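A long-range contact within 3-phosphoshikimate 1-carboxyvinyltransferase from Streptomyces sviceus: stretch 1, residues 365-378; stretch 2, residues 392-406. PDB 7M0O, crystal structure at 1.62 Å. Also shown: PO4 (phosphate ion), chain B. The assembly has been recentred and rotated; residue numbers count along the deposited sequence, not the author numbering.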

# COMPACT_ATOMS: atom_id res chain seq x y z
N ASP A 365 15.65 5.21 -5.95
CA ASP A 365 14.64 5.25 -4.89
C ASP A 365 13.58 6.31 -5.19
O ASP A 365 13.88 7.51 -5.20
CB ASP A 365 15.30 5.53 -3.54
CG ASP A 365 14.38 5.23 -2.38
OD1 ASP A 365 13.19 5.59 -2.44
OD2 ASP A 365 14.86 4.63 -1.40
N HIS A 366 12.34 5.84 -5.41
CA HIS A 366 11.21 6.72 -5.72
C HIS A 366 11.02 7.83 -4.68
O HIS A 366 10.68 8.97 -5.03
CB HIS A 366 9.93 5.89 -5.85
CG HIS A 366 9.70 4.92 -4.73
ND1 HIS A 366 10.59 3.91 -4.40
CD2 HIS A 366 8.66 4.79 -3.87
CE1 HIS A 366 10.10 3.21 -3.39
NE2 HIS A 366 8.94 3.73 -3.05
N ARG A 367 11.22 7.51 -3.40
CA ARG A 367 11.00 8.52 -2.35
C ARG A 367 12.10 9.59 -2.32
O ARG A 367 11.83 10.71 -1.92
CB ARG A 367 10.88 7.85 -0.99
CG ARG A 367 9.89 6.67 -1.01
CD ARG A 367 8.96 6.67 0.19
NE ARG A 367 7.98 5.59 0.01
CZ ARG A 367 6.78 5.77 -0.53
NH1 ARG A 367 6.39 6.98 -0.93
NH2 ARG A 367 5.97 4.73 -0.70
N ILE A 368 13.32 9.27 -2.76
CA ILE A 368 14.33 10.32 -2.87
C ILE A 368 13.95 11.31 -3.97
O ILE A 368 14.06 12.53 -3.80
CB ILE A 368 15.73 9.72 -3.10
CG1 ILE A 368 16.13 8.79 -1.95
CG2 ILE A 368 16.79 10.83 -3.30
CD1 ILE A 368 16.16 9.48 -0.57
N VAL A 369 13.47 10.82 -5.12
CA VAL A 369 13.07 11.71 -6.21
C VAL A 369 11.85 12.54 -5.80
O VAL A 369 11.82 13.76 -5.99
CB VAL A 369 12.81 10.91 -7.50
CG1 VAL A 369 12.19 11.83 -8.57
CG2 VAL A 369 14.10 10.32 -8.00
N MET A 370 10.82 11.88 -5.26
CA MET A 370 9.61 12.63 -4.94
C MET A 370 9.86 13.65 -3.84
O MET A 370 9.32 14.76 -3.87
CB MET A 370 8.49 11.65 -4.56
CG MET A 370 7.98 10.87 -5.78
SD MET A 370 6.51 9.86 -5.54
CE MET A 370 7.16 8.51 -4.60
N SER A 371 10.70 13.30 -2.86
CA SER A 371 10.97 14.24 -1.76
C SER A 371 11.69 15.49 -2.25
O SER A 371 11.27 16.60 -1.92
CB SER A 371 11.77 13.55 -0.66
OG SER A 371 11.02 12.55 -0.03
N PHE A 372 12.77 15.33 -3.04
CA PHE A 372 13.53 16.49 -3.46
C PHE A 372 12.85 17.26 -4.58
O PHE A 372 13.21 18.43 -4.82
CB PHE A 372 14.96 16.09 -3.85
CG PHE A 372 15.82 15.78 -2.64
CD1 PHE A 372 16.37 16.81 -1.89
CD2 PHE A 372 16.01 14.48 -2.23
CE1 PHE A 372 17.12 16.54 -0.76
CE2 PHE A 372 16.76 14.19 -1.09
CZ PHE A 372 17.32 15.22 -0.36
N ALA A 373 11.83 16.68 -5.22
CA ALA A 373 10.95 17.49 -6.05
C ALA A 373 10.31 18.60 -5.24
O ALA A 373 10.11 19.71 -5.75
CB ALA A 373 9.89 16.61 -6.71
N VAL A 374 9.93 18.32 -3.99
CA VAL A 374 9.34 19.38 -3.17
C VAL A 374 10.36 20.49 -2.92
O VAL A 374 10.03 21.68 -2.96
CB VAL A 374 8.79 18.81 -1.85
CG1 VAL A 374 8.11 19.93 -1.07
CG2 VAL A 374 7.81 17.68 -2.09
N THR A 375 11.62 20.12 -2.66
CA THR A 375 12.67 21.12 -2.48
C THR A 375 12.76 22.04 -3.68
O THR A 375 13.04 23.23 -3.54
CB THR A 375 14.01 20.43 -2.26
OG1 THR A 375 13.89 19.41 -1.26
CG2 THR A 375 15.06 21.43 -1.84
N GLY A 376 12.52 21.49 -4.87
CA GLY A 376 12.62 22.27 -6.11
C GLY A 376 11.57 23.36 -6.28
O GLY A 376 11.74 24.21 -7.16
N LEU A 377 10.48 23.33 -5.50
CA LEU A 377 9.56 24.47 -5.46
C LEU A 377 10.26 25.77 -5.07
O LEU A 377 9.85 26.85 -5.52
CB LEU A 377 8.43 24.20 -4.48
CG LEU A 377 7.49 23.05 -4.85
CD1 LEU A 377 6.44 22.97 -3.78
CD2 LEU A 377 6.85 23.25 -6.21
N ARG A 378 11.27 25.69 -4.20
CA ARG A 378 11.96 26.89 -3.73
C ARG A 378 13.42 26.98 -4.17
O ARG A 378 14.00 28.07 -4.05
CB ARG A 378 11.91 26.97 -2.19
CG ARG A 378 10.56 27.37 -1.62
CD ARG A 378 10.31 28.87 -1.71
NE ARG A 378 11.26 29.63 -0.90
CZ ARG A 378 11.17 29.78 0.42
NH1 ARG A 378 10.18 29.20 1.08
NH2 ARG A 378 12.08 30.47 1.08
N LYS A 392 7.78 3.24 -9.56
CA LYS A 392 7.62 2.16 -8.59
C LYS A 392 6.33 2.29 -7.80
O LYS A 392 5.74 1.27 -7.42
CB LYS A 392 8.82 2.11 -7.64
CG LYS A 392 10.12 1.71 -8.36
CD LYS A 392 11.30 1.68 -7.41
CE LYS A 392 12.54 1.12 -8.10
NZ LYS A 392 13.55 0.65 -7.11
N THR A 393 5.85 3.52 -7.54
CA THR A 393 4.59 3.69 -6.81
C THR A 393 3.60 4.67 -7.42
O THR A 393 2.45 4.68 -6.99
CB THR A 393 4.84 4.14 -5.35
OG1 THR A 393 5.50 5.42 -5.35
CG2 THR A 393 5.65 3.12 -4.57
N PHE A 394 4.00 5.50 -8.37
CA PHE A 394 3.12 6.55 -8.85
C PHE A 394 3.59 6.93 -10.25
O PHE A 394 4.39 7.87 -10.40
CB PHE A 394 3.13 7.75 -7.89
CG PHE A 394 2.08 8.82 -8.19
CD1 PHE A 394 1.11 8.63 -9.16
CD2 PHE A 394 2.10 10.01 -7.48
CE1 PHE A 394 0.16 9.64 -9.43
CE2 PHE A 394 1.16 11.02 -7.74
CZ PHE A 394 0.19 10.83 -8.71
N PRO A 395 3.16 6.20 -11.28
CA PRO A 395 3.63 6.50 -12.64
C PRO A 395 3.37 7.93 -13.07
O PRO A 395 4.19 8.51 -13.78
CB PRO A 395 2.86 5.49 -13.51
CG PRO A 395 2.56 4.35 -12.57
CD PRO A 395 2.29 5.01 -11.24
N GLY A 396 2.27 8.53 -12.64
CA GLY A 396 1.97 9.89 -13.04
C GLY A 396 2.47 10.97 -12.09
O GLY A 396 1.98 12.09 -12.14
N PHE A 397 3.48 10.67 -11.25
CA PHE A 397 3.88 11.64 -10.23
C PHE A 397 4.33 12.96 -10.83
O PHE A 397 4.00 14.04 -10.32
CB PHE A 397 5.01 11.09 -9.34
CG PHE A 397 5.65 12.17 -8.50
CD1 PHE A 397 5.06 12.57 -7.31
CD2 PHE A 397 6.80 12.83 -8.93
CE1 PHE A 397 5.66 13.58 -6.51
CE2 PHE A 397 7.38 13.84 -8.17
CZ PHE A 397 6.81 14.22 -6.96
N HIS A 398 5.15 12.91 -11.88
CA HIS A 398 5.70 14.16 -12.40
C HIS A 398 4.61 15.04 -13.00
O HIS A 398 4.72 16.27 -12.94
CB HIS A 398 6.77 13.87 -13.43
CG HIS A 398 8.00 13.26 -12.86
ND1 HIS A 398 8.86 13.95 -12.02
CD2 HIS A 398 8.52 12.02 -12.98
CE1 HIS A 398 9.86 13.15 -11.67
NE2 HIS A 398 9.68 11.98 -12.25
N GLU A 399 3.56 14.43 -13.56
CA GLU A 399 2.45 15.21 -14.09
C GLU A 399 1.65 15.85 -12.96
O GLU A 399 1.37 17.06 -12.99
CB GLU A 399 1.54 14.31 -14.93
CG GLU A 399 2.25 13.68 -16.11
CD GLU A 399 1.67 12.33 -16.52
OE1 GLU A 399 0.55 11.98 -16.06
OE2 GLU A 399 2.33 11.63 -17.30
N ALA A 400 1.32 15.06 -11.94
CA ALA A 400 0.55 15.57 -10.80
C ALA A 400 1.29 16.69 -10.08
O ALA A 400 0.68 17.67 -9.66
CB ALA A 400 0.24 14.44 -9.83
N PHE A 401 2.60 16.54 -9.90
CA PHE A 401 3.35 17.55 -9.17
C PHE A 401 3.50 18.81 -10.01
O PHE A 401 3.44 19.93 -9.48
CB PHE A 401 4.72 17.01 -8.75
CG PHE A 401 5.35 17.78 -7.62
CD1 PHE A 401 4.89 17.61 -6.32
CD2 PHE A 401 6.37 18.69 -7.85
CE1 PHE A 401 5.45 18.32 -5.26
CE2 PHE A 401 6.94 19.41 -6.80
CZ PHE A 401 6.48 19.23 -5.51
N ALA A 402 3.65 18.66 -11.33
CA ALA A 402 3.66 19.82 -12.21
C ALA A 402 2.36 20.61 -12.09
O ALA A 402 2.38 21.84 -12.07
CB ALA A 402 3.90 19.38 -13.65
N GLU A 403 1.23 19.90 -11.98
CA GLU A 403 -0.07 20.54 -11.83
C GLU A 403 -0.17 21.28 -10.50
O GLU A 403 -0.70 22.39 -10.43
CB GLU A 403 -1.17 19.50 -11.94
CG GLU A 403 -2.58 20.06 -11.88
CD GLU A 403 -3.66 19.00 -12.09
OE1 GLU A 403 -3.47 17.85 -11.66
OE2 GLU A 403 -4.69 19.32 -12.71
N LEU A 404 0.35 20.66 -9.42
CA LEU A 404 0.39 21.36 -8.14
C LEU A 404 1.22 22.64 -8.24
O LEU A 404 0.82 23.69 -7.73
CB LEU A 404 0.95 20.41 -7.06
CG LEU A 404 1.13 21.02 -5.66
CD1 LEU A 404 -0.20 21.30 -5.02
CD2 LEU A 404 1.95 20.09 -4.79
N ARG A 405 2.36 22.56 -8.94
CA ARG A 405 3.24 23.72 -9.10
C ARG A 405 2.51 24.87 -9.76
O ARG A 405 2.64 26.03 -9.34
CB ARG A 405 4.45 23.33 -9.94
CG ARG A 405 5.44 22.40 -9.28
CD ARG A 405 6.67 22.29 -10.17
NE ARG A 405 7.06 23.60 -10.67
CZ ARG A 405 8.10 24.28 -10.20
NH1 ARG A 405 8.85 23.78 -9.23
NH2 ARG A 405 8.39 25.47 -10.72
N ARG A 406 1.76 24.58 -10.83
CA ARG A 406 1.03 25.62 -11.54
C ARG A 406 -0.10 26.20 -10.71
O ARG A 406 -0.45 27.37 -10.88
CB ARG A 406 0.50 25.06 -12.85
CG ARG A 406 1.60 24.69 -13.83
CD ARG A 406 1.05 24.29 -15.19
NE ARG A 406 0.33 23.02 -15.15
CZ ARG A 406 0.89 21.83 -15.33
NH1 ARG A 406 2.19 21.74 -15.58
NH2 ARG A 406 0.14 20.73 -15.29
P PO4 B . 8.41 1.89 0.15
O1 PO4 B . 7.50 1.47 1.27
O2 PO4 B . 9.18 3.10 0.62
O3 PO4 B . 7.57 2.20 -1.06
O4 PO4 B . 9.34 0.73 -0.12
O HOH W 1 4.22 6.52 -2.82

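Two helices that run nearly parallel can be joined mainly by apolar packing, and this pair, inclined by 14° with axes 11.6 Å apart at closest approach, illustrates the principle: no direct hydrogen bond crosses between the stretches, which together bury 629 Å². Asp 365 caps the first helix, its OD1 accepting from Arg 367 N at 2.9 Å. His 366 points toward stretch 2, where Lys 392 CB lies over one face of its imidazole and Thr 393 CG2 comes within 3.5 Å of His 366 CD2; its NE2 donates to phosphate O3 (2.9 Å), while ND1 is buried without a partner. Arg 367 starts away but reaches back, donating from NE to phosphate O2 (2.8 Å), and a water bridges its NH1 to Thr 393 OG1. Met 370, long and flexible, lays CG 3.5 Å from the ring centroid of Phe 397, almost on the ring normal, with SD over the same ring. One turn on, the small Ala 373 leaves room for two aromatics: its CB meets the edge of Phe 397 (3.9 Å to CZ) and a face of Phe 401 (4.1 Å to CE2). Val 374 adds CG2 at 4.0 Å from Phe 401 CZ. Finally, Leu 377 CD2 touches both Phe 401 CE2 (3.9 Å) and the aliphatic CG of Arg 405 (3.5 Å).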